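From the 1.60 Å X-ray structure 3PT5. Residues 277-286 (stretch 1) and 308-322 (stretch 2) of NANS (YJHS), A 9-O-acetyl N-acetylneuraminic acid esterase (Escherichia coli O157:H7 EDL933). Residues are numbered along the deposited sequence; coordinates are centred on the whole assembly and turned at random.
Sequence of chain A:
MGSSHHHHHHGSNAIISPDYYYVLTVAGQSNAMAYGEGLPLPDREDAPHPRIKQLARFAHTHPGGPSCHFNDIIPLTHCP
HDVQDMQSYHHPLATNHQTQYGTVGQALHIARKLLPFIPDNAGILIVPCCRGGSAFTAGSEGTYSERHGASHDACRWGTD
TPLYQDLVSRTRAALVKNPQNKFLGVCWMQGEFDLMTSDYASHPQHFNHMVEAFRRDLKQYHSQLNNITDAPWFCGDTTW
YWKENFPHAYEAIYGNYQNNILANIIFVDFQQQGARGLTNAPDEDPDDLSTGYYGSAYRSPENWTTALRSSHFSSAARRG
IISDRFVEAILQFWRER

Stretch 1 (277-286) GLTNAPDEDP
Stretch 2, residues 308-322: LRSSHFSSAARRGII

A single beta bridge, the only one between the two stretches, joins them in the esterase NANS just where one turns into a helix. Thr 279 and Phe 313 face each other with CA atoms 4.0 Å apart, and two hydrogen bonds flank the pair. Ser 314 N donates to Leu 278 O (2.8 Å, 163°). Asn 280 N donates to His 312 O (2.9 Å, 155°). The register thus runs antiparallel, with Leu 278 CA 5.4 Å from Ala 317 CA and Ala 281 CA 4.8 Å from Arg 309 CA. Phe 313 CA also approaches Leu 278 O at 3.2 Å in a CA-H...O contact.

The example illustrates how an isolated bridge can be held by its surroundings. Thr 279 (phi/psi -110/177) and Phe 313 (-68/148) are extended, whereas Leu 278 adopts a left-handed 84/6 and Asn 280 turns at -69/-2, so the pairing cannot propagate as a regular strand through stretch 1. Pro 282 to Glu 284 form a 3-10 segment, and the Glu 284 side chain (chi1 m, chi2 t, chi3 -16°) reaches back to Thr 279: its OE1 accepts from Thr 279 OG1 at 2.6 Å and from Thr 279 N at 3.2 Å. Thr 279, a p rotamer, uses the same OG1 to accept from Ala 281 N at 3.0 Å.

In stretch 2, Ser 314 (chi1 p) occupies the N-cap of the helix beginning at Ser 315. Its OG accepts from Ala 317 N at 2.9 Å, so one residue couples the bridge through its backbone and caps the helix through its side chain. Leu 278 (m, t) packs against the helix and the residue before its cap: its CB lies 3.9 Å from Ala 317 CB and 4.0 Å from Phe 313 CD1, while its CD1 reaches Ile 321 CG2 at 3.7 Å. The CA-to-CB bond of Phe 313 (chi1 m, chi2 -73°) points away from stretch 1, though CB itself still touches it.

Asn 280 (chi1 m, chi2 -36°) is joined to stretch 2 by two waters. One donates to Asn 280 OD1 (2.7 Å) and Asp 285 OD2 (2.6 Å) and accepts from Ser 315 N (2.8 Å), linking both carboxylate and amide to the first turn of the helix. Another accepts from Asn 280 ND2 (2.9 Å), donates to Arg 309 O (2.7 Å) and lies 2.8 Å from His 312 ND1. Arg 309, with chi1 to chi3 all m, curls so that Asn 280 O sits over one guanidinium face and Arg 309 NH1 comes 3.6 Å from Pro 282 CG. The two stretches bury 652 Å² between them, both sides summed.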

# COMPACT_ATOMS: atom_id res chain seq x y z
N GLY A 277 0.02 14.15 -14.85
CA GLY A 277 0.50 12.83 -15.23
C GLY A 277 0.40 11.83 -14.08
O GLY A 277 0.17 12.20 -12.92
N LEU A 278 0.52 10.56 -14.46
CA LEU A 278 0.68 9.40 -13.56
C LEU A 278 -0.60 8.82 -12.98
O LEU A 278 -0.56 7.97 -12.09
CB LEU A 278 1.67 9.66 -12.41
CG LEU A 278 3.11 10.05 -12.77
CD1 LEU A 278 3.96 10.07 -11.52
CD2 LEU A 278 3.68 9.07 -13.81
N THR A 279 -1.74 9.34 -13.44
CA THR A 279 -2.99 8.90 -12.85
C THR A 279 -3.82 8.04 -13.79
O THR A 279 -3.48 7.87 -14.97
CB THR A 279 -3.90 10.10 -12.44
OG1 THR A 279 -4.45 10.74 -13.62
CG2 THR A 279 -3.10 11.10 -11.58
N ASN A 280 -4.95 7.56 -13.27
CA ASN A 280 -5.95 6.88 -14.09
C ASN A 280 -6.70 7.78 -15.08
O ASN A 280 -7.54 7.28 -15.85
CB ASN A 280 -6.98 6.16 -13.21
CG ASN A 280 -6.43 4.93 -12.53
OD1 ASN A 280 -5.60 4.21 -13.09
ND2 ASN A 280 -6.95 4.65 -11.32
N ALA A 281 -6.43 9.09 -15.11
CA ALA A 281 -7.03 9.92 -16.16
C ALA A 281 -6.66 9.28 -17.51
O ALA A 281 -5.50 8.97 -17.74
CB ALA A 281 -6.48 11.32 -16.10
N PRO A 282 -7.66 9.01 -18.39
CA PRO A 282 -7.34 8.21 -19.59
C PRO A 282 -6.15 8.72 -20.39
O PRO A 282 -5.33 7.92 -20.88
CB PRO A 282 -8.63 8.31 -20.39
CG PRO A 282 -9.68 8.26 -19.32
CD PRO A 282 -9.12 9.12 -18.19
N ASP A 283 -6.05 10.05 -20.52
CA ASP A 283 -4.95 10.67 -21.27
C ASP A 283 -3.58 10.44 -20.61
O ASP A 283 -2.52 10.53 -21.26
CB ASP A 283 -5.25 12.17 -21.41
CG ASP A 283 -5.50 12.84 -20.05
OD1 ASP A 283 -6.64 12.73 -19.52
OD2 ASP A 283 -4.58 13.48 -19.52
N GLU A 284 -3.59 10.09 -19.32
CA GLU A 284 -2.33 9.89 -18.59
C GLU A 284 -1.86 8.45 -18.52
O GLU A 284 -0.76 8.18 -18.01
CB GLU A 284 -2.42 10.52 -17.19
CG GLU A 284 -2.77 11.98 -17.28
CD GLU A 284 -2.70 12.73 -15.96
OE1 GLU A 284 -2.67 12.10 -14.88
OE2 GLU A 284 -2.69 13.97 -16.03
N ASP A 285 -2.67 7.52 -19.03
CA ASP A 285 -2.37 6.10 -18.90
C ASP A 285 -2.45 5.42 -20.27
O ASP A 285 -3.35 4.60 -20.52
CB ASP A 285 -3.35 5.48 -17.89
CG ASP A 285 -3.03 4.04 -17.55
OD1 ASP A 285 -1.85 3.59 -17.60
OD2 ASP A 285 -4.03 3.34 -17.26
N PRO A 286 -1.51 5.75 -21.16
CA PRO A 286 -1.61 5.17 -22.51
C PRO A 286 -1.36 3.66 -22.53
O PRO A 286 -0.64 3.14 -21.68
CB PRO A 286 -0.50 5.90 -23.27
CG PRO A 286 0.45 6.37 -22.23
CD PRO A 286 -0.38 6.68 -21.02
N LEU A 308 -14.02 10.13 -10.27
CA LEU A 308 -12.85 11.01 -10.37
C LEU A 308 -11.62 10.21 -10.76
O LEU A 308 -11.05 9.52 -9.93
CB LEU A 308 -12.60 11.71 -9.02
CG LEU A 308 -13.53 12.86 -8.63
CD1 LEU A 308 -13.27 13.32 -7.19
CD2 LEU A 308 -13.42 14.05 -9.60
N ARG A 309 -11.20 10.30 -12.01
CA ARG A 309 -10.14 9.41 -12.52
C ARG A 309 -8.76 9.79 -11.99
O ARG A 309 -7.97 8.91 -11.65
CB ARG A 309 -10.11 9.40 -14.06
CG ARG A 309 -11.51 9.27 -14.75
CD ARG A 309 -12.30 8.03 -14.29
NE ARG A 309 -11.64 6.75 -14.63
CZ ARG A 309 -11.51 6.26 -15.87
NH1 ARG A 309 -11.95 6.96 -16.92
NH2 ARG A 309 -10.92 5.08 -16.07
N SER A 310 -8.49 11.09 -11.94
CA SER A 310 -7.18 11.66 -11.59
C SER A 310 -6.86 11.56 -10.09
O SER A 310 -5.76 11.92 -9.65
CB SER A 310 -7.12 13.14 -12.03
OG SER A 310 -8.18 13.85 -11.40
N SER A 311 -7.77 11.00 -9.31
CA SER A 311 -7.54 10.91 -7.89
C SER A 311 -6.63 9.75 -7.47
O SER A 311 -6.16 9.70 -6.31
CB SER A 311 -8.88 10.80 -7.16
OG SER A 311 -9.57 9.63 -7.58
N HIS A 312 -6.40 8.82 -8.40
CA HIS A 312 -5.51 7.68 -8.14
C HIS A 312 -4.42 7.51 -9.17
O HIS A 312 -4.61 7.78 -10.38
CB HIS A 312 -6.29 6.38 -8.08
CG HIS A 312 -7.54 6.48 -7.31
ND1 HIS A 312 -8.82 6.54 -7.72
CD2 HIS A 312 -7.56 6.47 -5.93
CE1 HIS A 312 -9.60 6.59 -6.59
NE2 HIS A 312 -8.82 6.57 -5.53
N PHE A 313 -3.26 7.03 -8.68
CA PHE A 313 -2.14 6.72 -9.58
C PHE A 313 -2.45 5.52 -10.46
O PHE A 313 -3.20 4.63 -10.06
CB PHE A 313 -0.89 6.41 -8.79
CG PHE A 313 -0.35 7.59 -8.05
CD1 PHE A 313 0.30 8.63 -8.75
CD2 PHE A 313 -0.41 7.60 -6.66
CE1 PHE A 313 0.83 9.72 -8.04
CE2 PHE A 313 0.14 8.67 -5.93
CZ PHE A 313 0.74 9.72 -6.63
N SER A 314 -1.89 5.55 -11.67
CA SER A 314 -2.13 4.50 -12.68
C SER A 314 -1.38 3.22 -12.34
O SER A 314 -0.43 3.22 -11.54
CB SER A 314 -1.68 4.98 -14.08
OG SER A 314 -0.24 5.18 -14.11
N SER A 315 -1.78 2.13 -12.99
CA SER A 315 -1.04 0.88 -12.86
C SER A 315 0.41 1.04 -13.30
O SER A 315 1.33 0.55 -12.64
CB SER A 315 -1.73 -0.20 -13.70
OG SER A 315 -3.07 -0.35 -13.28
N ALA A 316 0.60 1.75 -14.42
CA ALA A 316 1.92 2.04 -14.97
C ALA A 316 2.78 2.82 -13.98
O ALA A 316 3.94 2.50 -13.81
CB ALA A 316 1.76 2.83 -16.26
N ALA A 317 2.22 3.87 -13.36
CA ALA A 317 3.00 4.64 -12.36
C ALA A 317 3.41 3.79 -11.18
O ALA A 317 4.48 3.96 -10.60
CB ALA A 317 2.21 5.84 -11.87
N ARG A 318 2.53 2.88 -10.79
CA ARG A 318 2.80 2.06 -9.62
C ARG A 318 3.94 1.08 -9.91
O ARG A 318 4.85 0.94 -9.11
CB ARG A 318 1.53 1.34 -9.21
CG ARG A 318 0.53 2.36 -8.66
CD ARG A 318 -0.81 1.71 -8.40
NE ARG A 318 -1.90 2.69 -8.29
CZ ARG A 318 -2.26 3.31 -7.18
NH1 ARG A 318 -1.58 3.08 -6.06
NH2 ARG A 318 -3.30 4.17 -7.20
N ARG A 319 3.92 0.47 -11.10
CA ARG A 319 5.04 -0.38 -11.59
C ARG A 319 6.34 0.34 -11.80
O ARG A 319 7.41 -0.28 -11.79
CB ARG A 319 4.69 -1.01 -12.94
CG ARG A 319 3.63 -2.04 -12.88
CD ARG A 319 3.25 -2.45 -14.28
NE ARG A 319 1.99 -3.19 -14.24
CZ ARG A 319 0.95 -2.93 -15.00
NH1 ARG A 319 1.00 -1.95 -15.90
NH2 ARG A 319 -0.14 -3.67 -14.86
N GLY A 320 6.25 1.64 -12.05
CA GLY A 320 7.43 2.44 -12.38
C GLY A 320 7.88 3.36 -11.26
O GLY A 320 8.43 2.93 -10.25
N ILE A 321 7.65 4.65 -11.45
CA ILE A 321 8.26 5.66 -10.59
C ILE A 321 7.83 5.51 -9.13
O ILE A 321 8.62 5.77 -8.24
CB ILE A 321 7.95 7.10 -11.10
CG1 ILE A 321 8.73 8.17 -10.31
CG2 ILE A 321 6.44 7.41 -11.05
CD1 ILE A 321 10.27 8.07 -10.40
N ILE A 322 6.59 5.08 -8.88
CA ILE A 322 6.16 5.04 -7.45
C ILE A 322 6.96 3.98 -6.69
O ILE A 322 7.52 4.24 -5.62
CB ILE A 322 4.64 4.77 -7.32
CG1 ILE A 322 3.86 5.95 -7.91
CG2 ILE A 322 4.25 4.40 -5.87
CD1 ILE A 322 2.41 5.68 -8.05
O HOH W 1 -3.99 2.71 -14.69
O HOH W 2 -9.01 6.62 -10.56
O HOH W 3 0.61 6.94 -15.88